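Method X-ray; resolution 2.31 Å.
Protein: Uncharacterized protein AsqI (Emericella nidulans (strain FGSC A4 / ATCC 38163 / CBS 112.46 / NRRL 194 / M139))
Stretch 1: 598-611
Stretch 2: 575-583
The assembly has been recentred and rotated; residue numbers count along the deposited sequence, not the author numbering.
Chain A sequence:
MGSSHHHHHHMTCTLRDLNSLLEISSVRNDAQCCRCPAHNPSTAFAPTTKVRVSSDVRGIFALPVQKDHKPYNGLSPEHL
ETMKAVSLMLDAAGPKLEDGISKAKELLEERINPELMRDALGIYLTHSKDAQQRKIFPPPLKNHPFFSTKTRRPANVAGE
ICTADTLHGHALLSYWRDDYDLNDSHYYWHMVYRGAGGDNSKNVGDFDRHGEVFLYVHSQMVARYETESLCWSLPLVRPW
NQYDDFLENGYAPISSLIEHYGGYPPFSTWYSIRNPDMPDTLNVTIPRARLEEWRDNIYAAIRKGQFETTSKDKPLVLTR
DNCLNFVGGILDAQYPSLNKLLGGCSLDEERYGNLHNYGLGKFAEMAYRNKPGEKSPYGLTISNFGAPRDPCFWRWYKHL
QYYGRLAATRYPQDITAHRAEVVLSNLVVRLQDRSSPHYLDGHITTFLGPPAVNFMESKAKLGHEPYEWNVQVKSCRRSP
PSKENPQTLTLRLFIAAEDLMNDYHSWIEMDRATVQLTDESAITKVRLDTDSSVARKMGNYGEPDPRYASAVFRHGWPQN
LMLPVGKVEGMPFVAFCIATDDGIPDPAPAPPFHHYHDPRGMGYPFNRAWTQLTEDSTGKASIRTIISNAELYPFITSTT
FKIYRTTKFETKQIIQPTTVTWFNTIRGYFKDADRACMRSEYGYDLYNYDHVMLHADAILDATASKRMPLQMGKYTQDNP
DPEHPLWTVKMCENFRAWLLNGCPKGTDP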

# COMPACT_ATOMS: atom_id res chain seq x y z
N ASP A 598 -0.62 45.34 -5.83
CA ASP A 598 0.41 45.39 -4.81
C ASP A 598 1.66 46.09 -5.32
O ASP A 598 2.30 45.64 -6.26
CB ASP A 598 0.77 43.97 -4.35
CG ASP A 598 1.66 43.96 -3.11
OD1 ASP A 598 2.53 44.84 -2.95
OD2 ASP A 598 1.46 43.04 -2.28
N PRO A 599 2.02 47.20 -4.66
CA PRO A 599 3.24 47.98 -4.92
C PRO A 599 4.51 47.12 -5.03
O PRO A 599 5.50 47.57 -5.63
CB PRO A 599 3.33 48.90 -3.70
CG PRO A 599 1.93 49.05 -3.22
CD PRO A 599 1.23 47.76 -3.54
N ARG A 600 4.50 45.92 -4.46
CA ARG A 600 5.70 45.08 -4.35
C ARG A 600 5.75 43.91 -5.33
O ARG A 600 6.80 43.26 -5.47
CB ARG A 600 5.84 44.55 -2.93
CG ARG A 600 6.25 45.58 -1.92
CD ARG A 600 7.59 46.16 -2.31
NE ARG A 600 7.67 47.56 -1.92
CZ ARG A 600 7.57 48.58 -2.77
NH1 ARG A 600 7.40 48.35 -4.08
NH2 ARG A 600 7.65 49.82 -2.31
N GLY A 601 4.64 43.63 -5.99
CA GLY A 601 4.58 42.47 -6.87
C GLY A 601 3.92 41.33 -6.11
O GLY A 601 4.20 41.14 -4.92
N MET A 602 3.04 40.60 -6.78
CA MET A 602 2.28 39.56 -6.09
C MET A 602 3.20 38.48 -5.51
O MET A 602 4.15 38.03 -6.13
CB MET A 602 1.26 38.93 -7.04
CG MET A 602 0.06 39.84 -7.38
SD MET A 602 -1.13 40.31 -6.07
CE MET A 602 -1.01 39.02 -4.81
N GLY A 603 2.94 38.10 -4.27
CA GLY A 603 3.73 37.08 -3.61
C GLY A 603 5.03 37.55 -3.00
O GLY A 603 5.82 36.73 -2.54
N TYR A 604 5.23 38.87 -2.98
CA TYR A 604 6.39 39.46 -2.31
C TYR A 604 6.44 39.03 -0.85
O TYR A 604 5.42 39.08 -0.16
CB TYR A 604 6.34 40.98 -2.40
CG TYR A 604 7.54 41.67 -1.80
CD1 TYR A 604 8.69 41.88 -2.56
CD2 TYR A 604 7.53 42.12 -0.48
CE1 TYR A 604 9.80 42.51 -2.03
CE2 TYR A 604 8.65 42.75 0.06
CZ TYR A 604 9.78 42.94 -0.73
OH TYR A 604 10.90 43.58 -0.21
N PRO A 605 7.63 38.68 -0.35
CA PRO A 605 8.96 38.76 -0.95
C PRO A 605 9.47 37.46 -1.56
O PRO A 605 10.66 37.34 -1.86
CB PRO A 605 9.83 39.16 0.23
CG PRO A 605 9.20 38.39 1.38
CD PRO A 605 7.71 38.32 1.09
N PHE A 606 8.59 36.48 -1.74
CA PHE A 606 9.02 35.19 -2.25
C PHE A 606 8.94 35.08 -3.77
O PHE A 606 9.13 34.00 -4.30
CB PHE A 606 8.21 34.07 -1.61
CG PHE A 606 8.47 33.92 -0.13
CD1 PHE A 606 9.67 33.39 0.31
CD2 PHE A 606 7.52 34.31 0.80
CE1 PHE A 606 9.91 33.24 1.65
CE2 PHE A 606 7.76 34.16 2.15
CZ PHE A 606 8.96 33.62 2.57
N ASN A 607 8.69 36.19 -4.45
CA ASN A 607 8.46 36.19 -5.89
C ASN A 607 9.75 36.40 -6.68
O ASN A 607 9.78 36.19 -7.89
CB ASN A 607 7.43 37.24 -6.26
CG ASN A 607 7.85 38.64 -5.86
OD1 ASN A 607 8.61 38.82 -4.91
ND2 ASN A 607 7.36 39.65 -6.59
N ARG A 608 10.82 36.80 -6.00
CA ARG A 608 12.16 36.85 -6.59
C ARG A 608 13.15 36.24 -5.63
O ARG A 608 12.84 36.11 -4.45
CB ARG A 608 12.58 38.29 -6.92
CG ARG A 608 12.21 38.73 -8.30
CD ARG A 608 12.18 40.22 -8.40
NE ARG A 608 10.81 40.67 -8.51
CZ ARG A 608 10.10 40.60 -9.63
NH1 ARG A 608 10.67 40.12 -10.73
NH2 ARG A 608 8.84 41.03 -9.67
N ALA A 609 14.34 35.88 -6.10
CA ALA A 609 15.34 35.36 -5.18
C ALA A 609 15.77 36.48 -4.25
O ALA A 609 15.59 37.66 -4.57
CB ALA A 609 16.53 34.78 -5.93
N TRP A 610 16.35 36.14 -3.10
CA TRP A 610 16.82 37.15 -2.16
C TRP A 610 18.31 37.34 -2.33
O TRP A 610 19.08 36.39 -2.41
CB TRP A 610 16.52 36.79 -0.71
CG TRP A 610 15.08 36.63 -0.41
CD1 TRP A 610 14.03 36.94 -1.24
CD2 TRP A 610 14.52 36.11 0.79
NE1 TRP A 610 12.84 36.64 -0.61
CE2 TRP A 610 13.12 36.13 0.64
CE3 TRP A 610 15.06 35.63 1.99
CZ2 TRP A 610 12.25 35.69 1.64
CZ3 TRP A 610 14.21 35.19 2.98
CH2 TRP A 610 12.82 35.22 2.80
N THR A 611 18.70 38.60 -2.36
CA THR A 611 20.07 38.95 -2.67
C THR A 611 20.97 38.52 -1.50
O THR A 611 22.14 38.16 -1.70
CB THR A 611 20.17 40.45 -2.98
OG1 THR A 611 21.37 40.70 -3.71
CG2 THR A 611 20.18 41.26 -1.71
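Stretch 2 (575-583) AFCIATDDG

Stretch 2 enters as a strand that began earlier in the chain, runs extended from Ala575 to Thr580, and passes into a loop at Asp581. Its phi/psi values stay in the beta region throughout the strand, from -100/141 at Ala575 to -113/149 at Thr580; Asp582 turns to -101/8 and Gly583 takes a positive phi of 69°. Stretch 1 has no regular element before the helix that Trp610 N-caps. Its shape comes from two turns sharing Gly601: a type I turn from Asp598, closed by Gly601 N to Asp598 O at 3.1 Å, and a type II turn to Tyr604, closed by Tyr604 N to Gly601 O at 3.2 Å. A cis peptide bond precedes Pro605.

The register is antiparallel in sense: the CA atoms of Pro599 and Asp582 are 6.3 Å apart, those of Pro605 and Ile578 8.3 Å, so numbers rise along one stretch as they fall along the other. No hydrogen bond crosses between them, and the contact, burying 398 Å² in total, is therefore made without sheet pairing.

The strand's alternation decides which residues take part. The CA-to-CB bonds of Phe576, Ile578 and Thr580 point toward stretch 1, whereas Ala575, Cys577 and Ala579 are out of reach. Phe576, with chi1 at 161° (t), receives the edge of Phe606 on one ring face: the centroids are 4.8 Å apart, the planes meet at 63°, and Phe606 CE2 approaches Phe576 CD1 to 3.5 Å. Pro605 CG lies 3.9 Å from Phe576 CZ, and Trp610 CH2 4.3 Å from Phe576 CE2. The indole is tied back to its own stretch by Trp610 NE1 donating to Pro605 O at 2.6 Å, with an angle of 163° at the hydrogen. Further along the strand, Pro605 CD packs on Ile578 CG2 at 3.9 Å, and the ring edge of Tyr604 meets Thr580 through CE2 and CG2 at 3.6 Å.

At the loop end the contact becomes polar. Asp582 loses the most area of any residue here, 70 Å². Its OD1 accepts from Thr580 OG1 at 2.9 Å and lies 3.8 Å from Arg600 NE, a long salt bridge; because this oxygen sits well out of the guanidinium plane, the attraction is between charges, with no N-H directed at it. Arg600 CG comes within 3.6 Å of the same Asp582 OD1. Arg600 N, meanwhile, donates to Asp598 OD1 at 2.7 Å, bracing the first turn, and Pro599 CG rests 4.1 Å from Asp582 CB.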

# COMPACT_ATOMS: atom_id res chain seq x y z
N ALA A 575 5.39 29.53 9.87
CA ALA A 575 4.74 30.78 9.52
C ALA A 575 5.78 31.87 9.42
O ALA A 575 6.72 31.91 10.20
CB ALA A 575 3.69 31.15 10.54
N PHE A 576 5.60 32.75 8.44
CA PHE A 576 6.54 33.81 8.14
C PHE A 576 5.75 35.11 8.03
O PHE A 576 4.69 35.15 7.40
CB PHE A 576 7.30 33.50 6.85
CG PHE A 576 7.94 34.70 6.20
CD1 PHE A 576 7.23 35.49 5.31
CD2 PHE A 576 9.27 35.00 6.43
CE1 PHE A 576 7.81 36.57 4.69
CE2 PHE A 576 9.87 36.09 5.81
CZ PHE A 576 9.14 36.87 4.95
N CYS A 577 6.27 36.17 8.65
CA CYS A 577 5.62 37.46 8.58
C CYS A 577 6.67 38.53 8.35
O CYS A 577 7.66 38.62 9.08
CB CYS A 577 4.80 37.75 9.85
SG CYS A 577 3.70 39.21 9.63
N ILE A 578 6.47 39.32 7.31
CA ILE A 578 7.36 40.44 7.05
C ILE A 578 6.55 41.74 7.11
O ILE A 578 5.38 41.78 6.71
CB ILE A 578 8.08 40.28 5.67
CG1 ILE A 578 9.04 41.46 5.41
CG2 ILE A 578 7.10 40.13 4.52
CD1 ILE A 578 9.90 41.26 4.17
N ALA A 579 7.15 42.79 7.65
CA ALA A 579 6.50 44.10 7.64
C ALA A 579 7.15 44.99 6.58
O ALA A 579 8.36 45.25 6.61
CB ALA A 579 6.58 44.76 9.03
N THR A 580 6.36 45.46 5.63
CA THR A 580 6.91 46.33 4.62
C THR A 580 6.34 47.74 4.72
O THR A 580 5.21 47.95 5.16
CB THR A 580 6.67 45.78 3.18
OG1 THR A 580 5.26 45.62 2.94
CG2 THR A 580 7.37 44.45 3.00
N ASP A 581 7.16 48.71 4.33
CA ASP A 581 6.69 50.05 4.00
C ASP A 581 6.41 50.12 2.52
O ASP A 581 7.33 50.04 1.72
CB ASP A 581 7.72 51.11 4.38
CG ASP A 581 7.25 52.51 4.04
OD1 ASP A 581 6.04 52.80 4.21
OD2 ASP A 581 8.08 53.32 3.59
N ASP A 582 5.15 50.30 2.15
CA ASP A 582 4.74 50.30 0.75
C ASP A 582 4.50 51.69 0.16
O ASP A 582 4.05 51.81 -0.98
CB ASP A 582 3.48 49.45 0.58
CG ASP A 582 3.72 47.97 0.86
OD1 ASP A 582 4.89 47.53 0.73
OD2 ASP A 582 2.75 47.26 1.19
N GLY A 583 4.83 52.74 0.91
CA GLY A 583 4.60 54.11 0.47
C GLY A 583 3.12 54.45 0.41
O GLY A 583 2.30 53.75 1.00